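Local coordinates for protein virulence factor (Pectobacterium carotovorum, PDB 2W3Y) that acts as a virulence factor of a Drosophila pathogen, an S-palmitoylated protein with its own fold that binds to lipid vesicles, at residues P34-D39 with A164-L169; Y44-F49 with A171-D176; A104-P109 with G226-E231; K111-L116 with G220-G225. All coordinates share one frame; numbering follows the deposited sequence.

Contact 1: residues P34-D39 with A164-L169; sequences PGLSKD and ANYNYL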
# COMPACT_ATOMS: atom_id res chain seq x y z
N PRO A 34 3.22 12.52 5.72
CA PRO A 34 2.39 12.24 6.91
C PRO A 34 1.10 11.51 6.57
O PRO A 34 0.42 11.85 5.58
CB PRO A 34 2.12 13.64 7.48
CG PRO A 34 3.30 14.45 6.98
CD PRO A 34 3.51 13.95 5.59
N GLY A 35 0.76 10.51 7.37
CA GLY A 35 -0.36 9.62 7.08
C GLY A 35 -1.71 10.31 7.08
O GLY A 35 -2.59 9.95 6.31
N LEU A 36 -1.88 11.31 7.95
CA LEU A 36 -3.16 11.99 8.02
C LEU A 36 -2.97 13.50 8.15
O LEU A 36 -2.27 13.99 9.03
CB LEU A 36 -4.00 11.42 9.17
CG LEU A 36 -5.35 12.06 9.51
CD1 LEU A 36 -6.32 11.90 8.34
CD2 LEU A 36 -5.93 11.47 10.78
N SER A 37 -3.65 14.24 7.27
CA SER A 37 -3.44 15.67 7.13
C SER A 37 -4.73 16.35 6.69
O SER A 37 -5.62 15.71 6.12
CB SER A 37 -2.35 15.92 6.07
OG SER A 37 -2.42 17.22 5.55
N LYS A 38 -4.82 17.66 6.90
CA LYS A 38 -5.94 18.38 6.31
C LYS A 38 -5.92 18.37 4.76
O LYS A 38 -6.95 18.50 4.12
CB LYS A 38 -6.10 19.79 6.91
CG LYS A 38 -4.91 20.71 6.74
CD LYS A 38 -5.18 22.07 7.44
CE LYS A 38 -6.44 22.74 6.88
NZ LYS A 38 -6.63 24.09 7.45
N ASP A 39 -4.73 18.17 4.18
CA ASP A 39 -4.55 18.12 2.72
C ASP A 39 -4.73 16.75 2.06
O ASP A 39 -4.68 16.64 0.83
CB ASP A 39 -3.20 18.74 2.34
CG ASP A 39 -3.16 20.24 2.63
OD1 ASP A 39 -4.23 20.89 2.58
OD2 ASP A 39 -2.07 20.77 2.93
N ALA A 164 -14.03 20.89 -0.25
CA ALA A 164 -13.17 20.39 -1.30
C ALA A 164 -13.09 18.85 -1.32
O ALA A 164 -13.42 18.19 -0.31
CB ALA A 164 -11.79 21.00 -1.17
N ASN A 165 -12.70 18.29 -2.46
CA ASN A 165 -12.41 16.85 -2.53
C ASN A 165 -11.24 16.56 -1.60
O ASN A 165 -10.36 17.41 -1.44
CB ASN A 165 -12.07 16.41 -3.95
CG ASN A 165 -13.27 16.48 -4.93
OD1 ASN A 165 -14.45 16.56 -4.53
ND2 ASN A 165 -12.95 16.39 -6.21
N TYR A 166 -11.25 15.38 -0.98
CA TYR A 166 -10.20 14.98 -0.04
C TYR A 166 -9.40 13.79 -0.62
O TYR A 166 -9.93 12.67 -0.78
CB TYR A 166 -10.81 14.64 1.33
CG TYR A 166 -9.80 14.37 2.43
CD1 TYR A 166 -9.26 15.43 3.20
CD2 TYR A 166 -9.36 13.06 2.69
CE1 TYR A 166 -8.32 15.17 4.21
CE2 TYR A 166 -8.44 12.80 3.70
CZ TYR A 166 -7.93 13.84 4.44
OH TYR A 166 -7.00 13.55 5.43
N ASN A 167 -8.15 14.04 -0.97
CA ASN A 167 -7.29 13.01 -1.59
C ASN A 167 -6.93 11.87 -0.64
O ASN A 167 -6.59 12.12 0.52
CB ASN A 167 -6.02 13.63 -2.17
CG ASN A 167 -6.30 14.52 -3.38
OD1 ASN A 167 -7.08 14.17 -4.25
ND2 ASN A 167 -5.66 15.68 -3.42
N TYR A 168 -6.96 10.64 -1.15
CA TYR A 168 -6.88 9.43 -0.32
C TYR A 168 -6.13 8.33 -1.07
O TYR A 168 -6.59 7.84 -2.11
CB TYR A 168 -8.28 8.97 0.08
CG TYR A 168 -8.37 7.79 1.05
CD1 TYR A 168 -7.71 7.81 2.29
CD2 TYR A 168 -9.18 6.69 0.75
CE1 TYR A 168 -7.83 6.71 3.20
CE2 TYR A 168 -9.31 5.62 1.63
CZ TYR A 168 -8.63 5.63 2.86
OH TYR A 168 -8.78 4.56 3.73
N LEU A 169 -4.96 7.97 -0.53
CA LEU A 169 -4.05 7.01 -1.16
C LEU A 169 -3.79 5.81 -0.24
O LEU A 169 -3.75 5.96 0.98
CB LEU A 169 -2.71 7.70 -1.52
CG LEU A 169 -2.66 8.95 -2.42
CD1 LEU A 169 -2.94 10.24 -1.65
CD2 LEU A 169 -1.30 9.09 -3.14
O HOH W 1 -7.00 16.66 -0.47
O HOH W 2 -3.92 17.27 -1.75
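Y166, the first strand residue of 164-169, reaches across to 34-39 with the CE1 edge and hydroxyl of its ring. Its CG stands anti to the backbone N (chi1 -173°), and the phenol ends at the carbonyl of S37. There OH donates a 2.7 Å hydrogen bond to S37 O, in the carbonyl plane with a C=O...O angle of 156°. The same oxygen lies at the ring edge, while K38 O sits oblique to the ring, 3.6 Å from Y166 CE1. L36 crosses the tyrosine at about a right angle and brings CD1 to 3.4 Å from Y166 OH. M159 and E158 of helix 142-159 also touch the Y166 side chain.

N167 comes next and works through water. One water donates to D39 O and accepts from N167 N, 2.9 Å away; a second donates to D39 O and accepts from N167 ND2. D39 is fixed from within 34-39, where D39 N donates to S37 OG at 2.8 Å (159° at the hydrogen), and from outside by K86 and N85, which bind the D39 carboxylate.

No direct backbone bond joins the segments: strand 40-49 pairs with both strands here, N167 and L169 bonding to A41. The S37-D39 bend is an ST turn, leading from short strand 36-37 into 40-49 at the margin of the mixed sheet.

Contact 2: residues Y44-F49 with A171-D176; sequences YQTYQF and AYSTHD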
# COMPACT_ATOMS: atom_id res chain seq x y z
N TYR A 44 -0.88 3.68 5.13
CA TYR A 44 0.27 2.77 4.99
C TYR A 44 -0.09 1.38 5.49
O TYR A 44 -0.46 1.24 6.65
CB TYR A 44 1.47 3.32 5.75
CG TYR A 44 2.04 4.61 5.22
CD1 TYR A 44 2.81 4.62 4.04
CD2 TYR A 44 1.86 5.81 5.91
CE1 TYR A 44 3.36 5.79 3.55
CE2 TYR A 44 2.42 7.01 5.41
CZ TYR A 44 3.15 6.97 4.23
OH TYR A 44 3.72 8.12 3.75
N GLN A 45 -0.01 0.35 4.65
CA GLN A 45 -0.51 -0.98 5.04
C GLN A 45 0.39 -2.14 4.60
O GLN A 45 1.10 -2.05 3.60
CB GLN A 45 -1.93 -1.22 4.47
CG GLN A 45 -2.88 -0.04 4.63
CD GLN A 45 -3.66 -0.10 5.93
OE1 GLN A 45 -4.59 -0.89 6.06
NE2 GLN A 45 -3.28 0.74 6.90
N THR A 46 0.35 -3.24 5.36
CA THR A 46 1.02 -4.50 4.98
C THR A 46 0.03 -5.64 5.18
O THR A 46 -0.36 -5.96 6.31
CB THR A 46 2.29 -4.77 5.83
OG1 THR A 46 3.16 -3.64 5.77
CG2 THR A 46 3.05 -5.99 5.29
N TYR A 47 -0.39 -6.25 4.07
CA TYR A 47 -1.35 -7.34 4.16
C TYR A 47 -0.68 -8.65 3.82
O TYR A 47 -0.09 -8.81 2.74
CB TYR A 47 -2.53 -7.14 3.21
CG TYR A 47 -3.30 -5.86 3.41
CD1 TYR A 47 -3.54 -5.36 4.70
CD2 TYR A 47 -3.80 -5.15 2.32
CE1 TYR A 47 -4.24 -4.16 4.89
CE2 TYR A 47 -4.53 -3.95 2.51
CZ TYR A 47 -4.74 -3.47 3.80
OH TYR A 47 -5.45 -2.31 4.01
N GLN A 48 -0.77 -9.60 4.73
CA GLN A 48 -0.36 -10.96 4.41
C GLN A 48 -1.59 -11.85 4.34
O GLN A 48 -2.39 -11.87 5.27
CB GLN A 48 0.65 -11.49 5.42
CG GLN A 48 1.12 -12.89 5.05
CD GLN A 48 2.13 -13.47 6.02
OE1 GLN A 48 2.89 -12.74 6.65
NE2 GLN A 48 2.13 -14.79 6.15
N PHE A 49 -1.73 -12.57 3.23
CA PHE A 49 -2.87 -13.44 3.04
C PHE A 49 -2.47 -14.88 3.29
O PHE A 49 -1.77 -15.48 2.48
CB PHE A 49 -3.49 -13.27 1.64
CG PHE A 49 -3.93 -11.87 1.36
CD1 PHE A 49 -4.90 -11.25 2.16
CD2 PHE A 49 -3.35 -11.14 0.31
CE1 PHE A 49 -5.32 -9.93 1.90
CE2 PHE A 49 -3.75 -9.83 0.05
CZ PHE A 49 -4.73 -9.23 0.84
N ALA A 171 -0.75 3.21 0.19
CA ALA A 171 0.64 2.89 -0.13
C ALA A 171 0.96 1.62 0.67
O ALA A 171 1.16 1.68 1.89
CB ALA A 171 1.55 4.02 0.26
N TYR A 172 0.98 0.49 -0.01
CA TYR A 172 0.92 -0.80 0.66
C TYR A 172 1.66 -1.91 -0.06
O TYR A 172 2.13 -1.74 -1.19
CB TYR A 172 -0.55 -1.20 0.95
CG TYR A 172 -1.43 -1.59 -0.24
CD1 TYR A 172 -1.81 -2.92 -0.45
CD2 TYR A 172 -1.91 -0.62 -1.15
CE1 TYR A 172 -2.65 -3.29 -1.54
CE2 TYR A 172 -2.74 -0.97 -2.23
CZ TYR A 172 -3.11 -2.31 -2.41
OH TYR A 172 -3.93 -2.66 -3.47
N SER A 173 1.80 -3.04 0.64
CA SER A 173 2.26 -4.29 0.06
C SER A 173 1.31 -5.42 0.43
O SER A 173 0.62 -5.34 1.46
CB SER A 173 3.72 -4.63 0.49
OG SER A 173 3.83 -4.88 1.88
N THR A 174 1.23 -6.43 -0.45
CA THR A 174 0.51 -7.68 -0.17
C THR A 174 1.49 -8.84 -0.26
O THR A 174 2.46 -8.81 -1.03
CB THR A 174 -0.70 -7.96 -1.11
OG1 THR A 174 -0.23 -8.41 -2.39
CG2 THR A 174 -1.59 -6.72 -1.30
N HIS A 175 1.24 -9.85 0.56
CA HIS A 175 2.12 -11.00 0.68
C HIS A 175 1.22 -12.21 0.54
O HIS A 175 0.53 -12.60 1.49
CB HIS A 175 2.96 -10.88 1.98
CG HIS A 175 3.79 -9.63 2.02
ND1 HIS A 175 5.07 -9.57 1.51
CD2 HIS A 175 3.45 -8.36 2.34
CE1 HIS A 175 5.51 -8.33 1.59
NE2 HIS A 175 4.55 -7.57 2.08
N ASP A 176 1.14 -12.73 -0.69
CA ASP A 176 0.19 -13.76 -1.08
C ASP A 176 0.77 -15.15 -0.88
O ASP A 176 1.79 -15.48 -1.48
CB ASP A 176 -0.20 -13.68 -2.57
CG ASP A 176 -0.65 -12.30 -3.01
OD1 ASP A 176 -1.04 -11.47 -2.16
OD2 ASP A 176 -0.59 -12.06 -4.23
O HOH W 3 3.90 -2.48 3.17
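Y47 and Y172 meet on one face of a parallel strand pair, 44-49 beside 171-176, deep in the mixed sheet; the axes lie 4.6 Å apart at 11°. Backbone bonds run in the parallel pattern: Q45 and Y47 each give and accept one, and F49 N donates to H175 O.

Followed outward, Y47 starts with CB 4.0 Å from S173 O. CG lies anti to the carbonyl carbon (chi1 -58°), and the ring carries CD2 and CE2 each to 4.1 Å from Y172 CD1. The ring planes stand 50° apart, an oblique pairing. At the tip, Y47 OH donates to OE1 of the bent Q45 chain, in the carbonyl plane and on a lone pair. Y172 turns its hydroxyl to A133 O, and its side chain lies about 4 Å from the bound palmitic acid.

On the other face, T46 CG2 is 3.8 Å from H175 CD2. The imidazole is braced by S173 OG, 2.8 Å from H175 NE2, and by Y187 at ND1. Back on the face of Y47, F49 and D176 lie side by side; D176 OD2 bonds to Y275 and R190, and D176 OD1 lies in the phenyl plane, 3.4 Å from F49 CD2.

Contact 3: residues A104-P109 with G226-E231; sequences AFFTDP and GTFRIE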
# COMPACT_ATOMS: atom_id res chain seq x y z
N ALA A 104 13.21 -1.41 -12.23
CA ALA A 104 14.46 -1.72 -11.55
C ALA A 104 14.45 -2.99 -10.71
O ALA A 104 15.39 -3.78 -10.76
CB ALA A 104 14.89 -0.52 -10.70
N PHE A 105 13.38 -3.19 -9.93
CA PHE A 105 13.35 -4.24 -8.91
C PHE A 105 12.14 -5.17 -8.98
O PHE A 105 12.01 -6.10 -8.18
CB PHE A 105 13.39 -3.62 -7.50
CG PHE A 105 14.51 -2.66 -7.28
CD1 PHE A 105 15.81 -3.12 -7.10
CD2 PHE A 105 14.27 -1.30 -7.21
CE1 PHE A 105 16.85 -2.23 -6.87
CE2 PHE A 105 15.31 -0.39 -6.98
CZ PHE A 105 16.60 -0.86 -6.81
N PHE A 106 11.24 -4.92 -9.92
CA PHE A 106 9.96 -5.62 -9.92
C PHE A 106 9.62 -6.23 -11.28
O PHE A 106 10.27 -5.94 -12.29
CB PHE A 106 8.83 -4.67 -9.48
CG PHE A 106 8.95 -4.18 -8.06
CD1 PHE A 106 8.22 -4.78 -7.04
CD2 PHE A 106 9.79 -3.11 -7.74
CE1 PHE A 106 8.33 -4.34 -5.72
CE2 PHE A 106 9.91 -2.67 -6.43
CZ PHE A 106 9.18 -3.28 -5.42
N THR A 107 8.58 -7.03 -11.29
CA THR A 107 8.14 -7.68 -12.52
C THR A 107 6.61 -7.57 -12.61
O THR A 107 5.98 -7.04 -11.69
CB THR A 107 8.68 -9.13 -12.59
OG1 THR A 107 8.40 -9.69 -13.88
CG2 THR A 107 8.12 -10.01 -11.48
N ASP A 108 6.03 -8.06 -13.71
CA ASP A 108 4.59 -7.95 -13.99
C ASP A 108 4.00 -6.59 -13.61
O ASP A 108 3.11 -6.49 -12.75
CB ASP A 108 3.80 -9.09 -13.33
CG ASP A 108 4.14 -10.46 -13.91
OD1 ASP A 108 4.48 -10.56 -15.12
OD2 ASP A 108 4.07 -11.44 -13.16
N PRO A 109 4.50 -5.52 -14.24
CA PRO A 109 3.99 -4.19 -13.87
C PRO A 109 2.48 -4.06 -14.12
O PRO A 109 1.96 -4.61 -15.08
CB PRO A 109 4.78 -3.24 -14.78
CG PRO A 109 5.28 -4.09 -15.91
CD PRO A 109 5.49 -5.45 -15.33
N GLY A 226 3.82 -3.59 -8.85
CA GLY A 226 4.49 -4.72 -9.46
C GLY A 226 4.75 -5.81 -8.45
O GLY A 226 4.49 -5.63 -7.26
N THR A 227 5.27 -6.92 -8.94
CA THR A 227 5.63 -8.08 -8.12
C THR A 227 7.14 -8.01 -7.87
O THR A 227 7.91 -7.83 -8.81
CB THR A 227 5.29 -9.38 -8.87
OG1 THR A 227 3.89 -9.41 -9.18
CG2 THR A 227 5.66 -10.63 -8.06
N PHE A 228 7.57 -8.14 -6.61
CA PHE A 228 9.00 -8.14 -6.31
C PHE A 228 9.71 -9.42 -6.75
O PHE A 228 9.16 -10.51 -6.64
CB PHE A 228 9.28 -7.86 -4.83
CG PHE A 228 10.75 -7.74 -4.51
CD1 PHE A 228 11.50 -6.68 -4.99
CD2 PHE A 228 11.38 -8.71 -3.72
CE1 PHE A 228 12.85 -6.57 -4.70
CE2 PHE A 228 12.73 -8.60 -3.43
CZ PHE A 228 13.47 -7.54 -3.91
N ARG A 229 10.94 -9.25 -7.23
CA ARG A 229 11.78 -10.36 -7.67
C ARG A 229 12.41 -11.06 -6.47
O ARG A 229 13.63 -11.02 -6.27
CB ARG A 229 12.88 -9.83 -8.61
CG ARG A 229 12.37 -9.22 -9.89
CD ARG A 229 13.46 -9.22 -10.94
NE ARG A 229 14.06 -7.91 -11.12
CZ ARG A 229 15.25 -7.70 -11.66
NH1 ARG A 229 16.01 -8.71 -12.06
NH2 ARG A 229 15.70 -6.47 -11.78
N ILE A 230 11.56 -11.70 -5.67
CA ILE A 230 12.01 -12.34 -4.41
C ILE A 230 12.93 -13.56 -4.65
O ILE A 230 13.85 -13.82 -3.86
CB ILE A 230 10.79 -12.70 -3.50
CG1 ILE A 230 11.23 -13.05 -2.07
CG2 ILE A 230 9.92 -13.80 -4.11
CD1 ILE A 230 11.75 -11.87 -1.26
N GLU A 231 12.67 -14.27 -5.74
CA GLU A 231 13.44 -15.45 -6.17
C GLU A 231 14.88 -15.09 -6.50
O GLU A 231 15.81 -15.75 -6.02
CB GLU A 231 12.79 -16.12 -7.38
CG GLU A 231 11.35 -16.63 -7.16
CD GLU A 231 10.27 -15.54 -7.27
OE1 GLU A 231 9.12 -15.85 -6.89
OE2 GLU A 231 10.57 -14.40 -7.71
O HOH W 4 2.36 -7.55 -10.34
O HOH W 5 3.01 -11.57 -10.67
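F106 and F228 form an edge-to-face pair: the edge of F228 is directed at the face of F106, with ring centroids 5.6 Å apart and planes at 68°. F228 CD1 stands over that face, offset toward the rim, while F228 CB approaches F106 CE1 at 3.8 Å.

Beside the rings, T107 and T227 make an antiparallel hydrogen-bonded pair, T107 N giving to T227 O (2.7 Å) and T227 N to T107 O (2.8 Å). Their side chains run alongside each other in the same direction, and T107 CG2 is 3.9 Å from T227 CB. Two waters join T227 OG1 to D108, one at D108 O and the other at D108 OD2.

R229 grips the helix end before F106. Its chain bends at chi3 (-103°), and NH2 donates to A104 O at 2.9 Å; the oxygen is near the guanidinium plane, but the donor stands 42° above the carbonyl plane. A weak bond from R229 N to F105 O adds to this. The guanidinium is positioned in turn by a salt bridge from NH1 to E232.

R229 is the N-cap residue of helix 230-235, so the contact joins the end of helix 91-105 to that start. F70 of helix 57-81 meets F106 edge-to-face, and F191 of strand 185-198 meets the same ring.

Contact 4: residues K111-L116 with G220-G225; sequences KGEQNL and GVDTVG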
# COMPACT_ATOMS: atom_id res chain seq x y z
N LYS A 111 -0.83 -1.05 -14.14
CA LYS A 111 -1.15 0.38 -14.24
C LYS A 111 -2.61 0.55 -14.65
O LYS A 111 -3.31 -0.44 -14.87
CB LYS A 111 -0.19 1.10 -15.21
CG LYS A 111 -0.02 0.40 -16.56
CD LYS A 111 0.63 1.31 -17.60
CE LYS A 111 0.63 0.67 -18.99
NZ LYS A 111 -0.76 0.54 -19.55
N GLY A 112 -3.07 1.80 -14.74
CA GLY A 112 -4.41 2.09 -15.24
C GLY A 112 -5.46 2.20 -14.15
O GLY A 112 -5.15 2.06 -12.96
N GLU A 113 -6.70 2.46 -14.54
CA GLU A 113 -7.76 2.65 -13.55
C GLU A 113 -8.45 1.34 -13.17
O GLU A 113 -8.61 0.43 -13.99
CB GLU A 113 -8.80 3.69 -14.02
CG GLU A 113 -9.62 4.28 -12.84
CD GLU A 113 -10.45 5.51 -13.20
OE1 GLU A 113 -11.14 5.50 -14.26
OE2 GLU A 113 -10.42 6.49 -12.40
N GLN A 114 -8.84 1.24 -11.91
CA GLN A 114 -9.78 0.23 -11.46
C GLN A 114 -10.95 0.93 -10.81
O GLN A 114 -10.86 2.11 -10.44
CB GLN A 114 -9.12 -0.75 -10.48
CG GLN A 114 -8.00 -1.58 -11.10
CD GLN A 114 -8.47 -2.50 -12.22
OE1 GLN A 114 -9.64 -2.88 -12.28
NE2 GLN A 114 -7.56 -2.85 -13.11
N ASN A 115 -12.06 0.23 -10.69
CA ASN A 115 -13.25 0.81 -10.12
C ASN A 115 -13.83 -0.04 -9.01
O ASN A 115 -13.94 -1.27 -9.15
CB ASN A 115 -14.28 1.08 -11.21
CG ASN A 115 -13.93 2.28 -12.06
OD1 ASN A 115 -14.21 3.42 -11.68
ND2 ASN A 115 -13.32 2.04 -13.20
N LEU A 116 -14.17 0.61 -7.90
CA LEU A 116 -14.96 0.00 -6.84
C LEU A 116 -16.38 0.58 -6.93
O LEU A 116 -16.62 1.71 -6.51
CB LEU A 116 -14.33 0.24 -5.46
CG LEU A 116 -14.99 -0.36 -4.21
CD1 LEU A 116 -15.43 -1.81 -4.43
CD2 LEU A 116 -14.06 -0.27 -3.00
N GLY A 220 -13.32 5.86 -8.33
CA GLY A 220 -12.38 5.62 -9.41
C GLY A 220 -11.00 5.61 -8.79
O GLY A 220 -10.58 6.58 -8.17
N VAL A 221 -10.31 4.49 -8.94
CA VAL A 221 -9.02 4.26 -8.29
C VAL A 221 -7.91 4.11 -9.33
O VAL A 221 -7.96 3.18 -10.15
CB VAL A 221 -9.06 3.01 -7.35
CG1 VAL A 221 -7.78 2.90 -6.55
CG2 VAL A 221 -10.35 3.05 -6.43
N ASP A 222 -6.93 5.00 -9.31
CA ASP A 222 -5.74 4.91 -10.16
C ASP A 222 -4.74 3.95 -9.52
O ASP A 222 -4.53 4.01 -8.31
CB ASP A 222 -5.08 6.27 -10.29
CG ASP A 222 -5.95 7.29 -10.98
OD1 ASP A 222 -6.48 6.98 -12.07
OD2 ASP A 222 -6.08 8.40 -10.43
N THR A 223 -4.14 3.08 -10.32
CA THR A 223 -3.28 2.02 -9.80
C THR A 223 -1.90 1.98 -10.44
O THR A 223 -1.74 2.24 -11.64
CB THR A 223 -3.95 0.60 -9.87
OG1 THR A 223 -3.98 0.11 -11.22
CG2 THR A 223 -5.38 0.60 -9.32
N VAL A 224 -0.90 1.64 -9.63
CA VAL A 224 0.47 1.37 -10.08
C VAL A 224 1.07 0.34 -9.11
O VAL A 224 0.73 0.32 -7.92
CB VAL A 224 1.34 2.66 -10.23
CG1 VAL A 224 1.80 3.19 -8.88
CG2 VAL A 224 2.54 2.42 -11.16
N GLY A 225 1.93 -0.52 -9.64
CA GLY A 225 2.51 -1.57 -8.82
C GLY A 225 3.24 -2.65 -9.59
O GLY A 225 3.28 -2.63 -10.83
O HOH W 6 -4.77 -2.22 -12.30
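Q114 and T223 project on the same face of an antiparallel strand pair and cross obliquely, Q114 CG lying 3.8 Å from T223 CG2. Beyond the bend of the glutamine chain at chi2 (-63°), one water accepts from Q114 NE2 and donates to T223 OG1. T223 OG1 sits between the backbone N and the carbonyl carbon (chi1 73°), where it can also donate to G112 O at 2.9 Å. T223 N donates to that oxygen as well, at 3.0 Å, and the two donors arrive from opposite faces of its carbonyl plane.

V221 shares this face, and F132 of helix 125-134 touches both V221 and Q114. Their backbones form the hydrogen-bonded pair, Q114 N to V221 O at 2.8 Å and V221 N to Q114 O at 2.9 Å.

On the other face two acids, E113 and D222, come near each other. E113 extends from CG, which lies 3.3 Å from V221 O, and OE2 ends near G220 CA and 4.0 Å from D222 OD1. The proximity of two carboxylates would tend to raise their proton affinity.

The axes of 113-116 and 220-225, at 142°, depart well from antiparallel alignment, as in a strongly twisted sheet. With the side chain of V221 about 5 Å from the bound palmitic acid, this is an antiparallel ladder beside the lipid site, probably that of the S-palmitoyl group.

From the N terminus, 34-39 and 44-49 come first, leading through strand 36-37 into strand 40-49. Both wait for strand 166-179: contact 1 closes a loop of 124 residues and contact 2 one of 121, and they touch through G35 and Y44. Within those loops lie 104-109 and 111-116, whose partners on strand 214-228 come only later, so contacts 3 and 4 each cross contacts 1 and 2. Contact 4 is nested inside the loop closed by contact 3, and P109 touches G225 between them. All four reach one mixed sheet, strand 185-198 bridging 166-179 and 214-228; contacts 1 and 3 lie on opposite sides of the chain's centre.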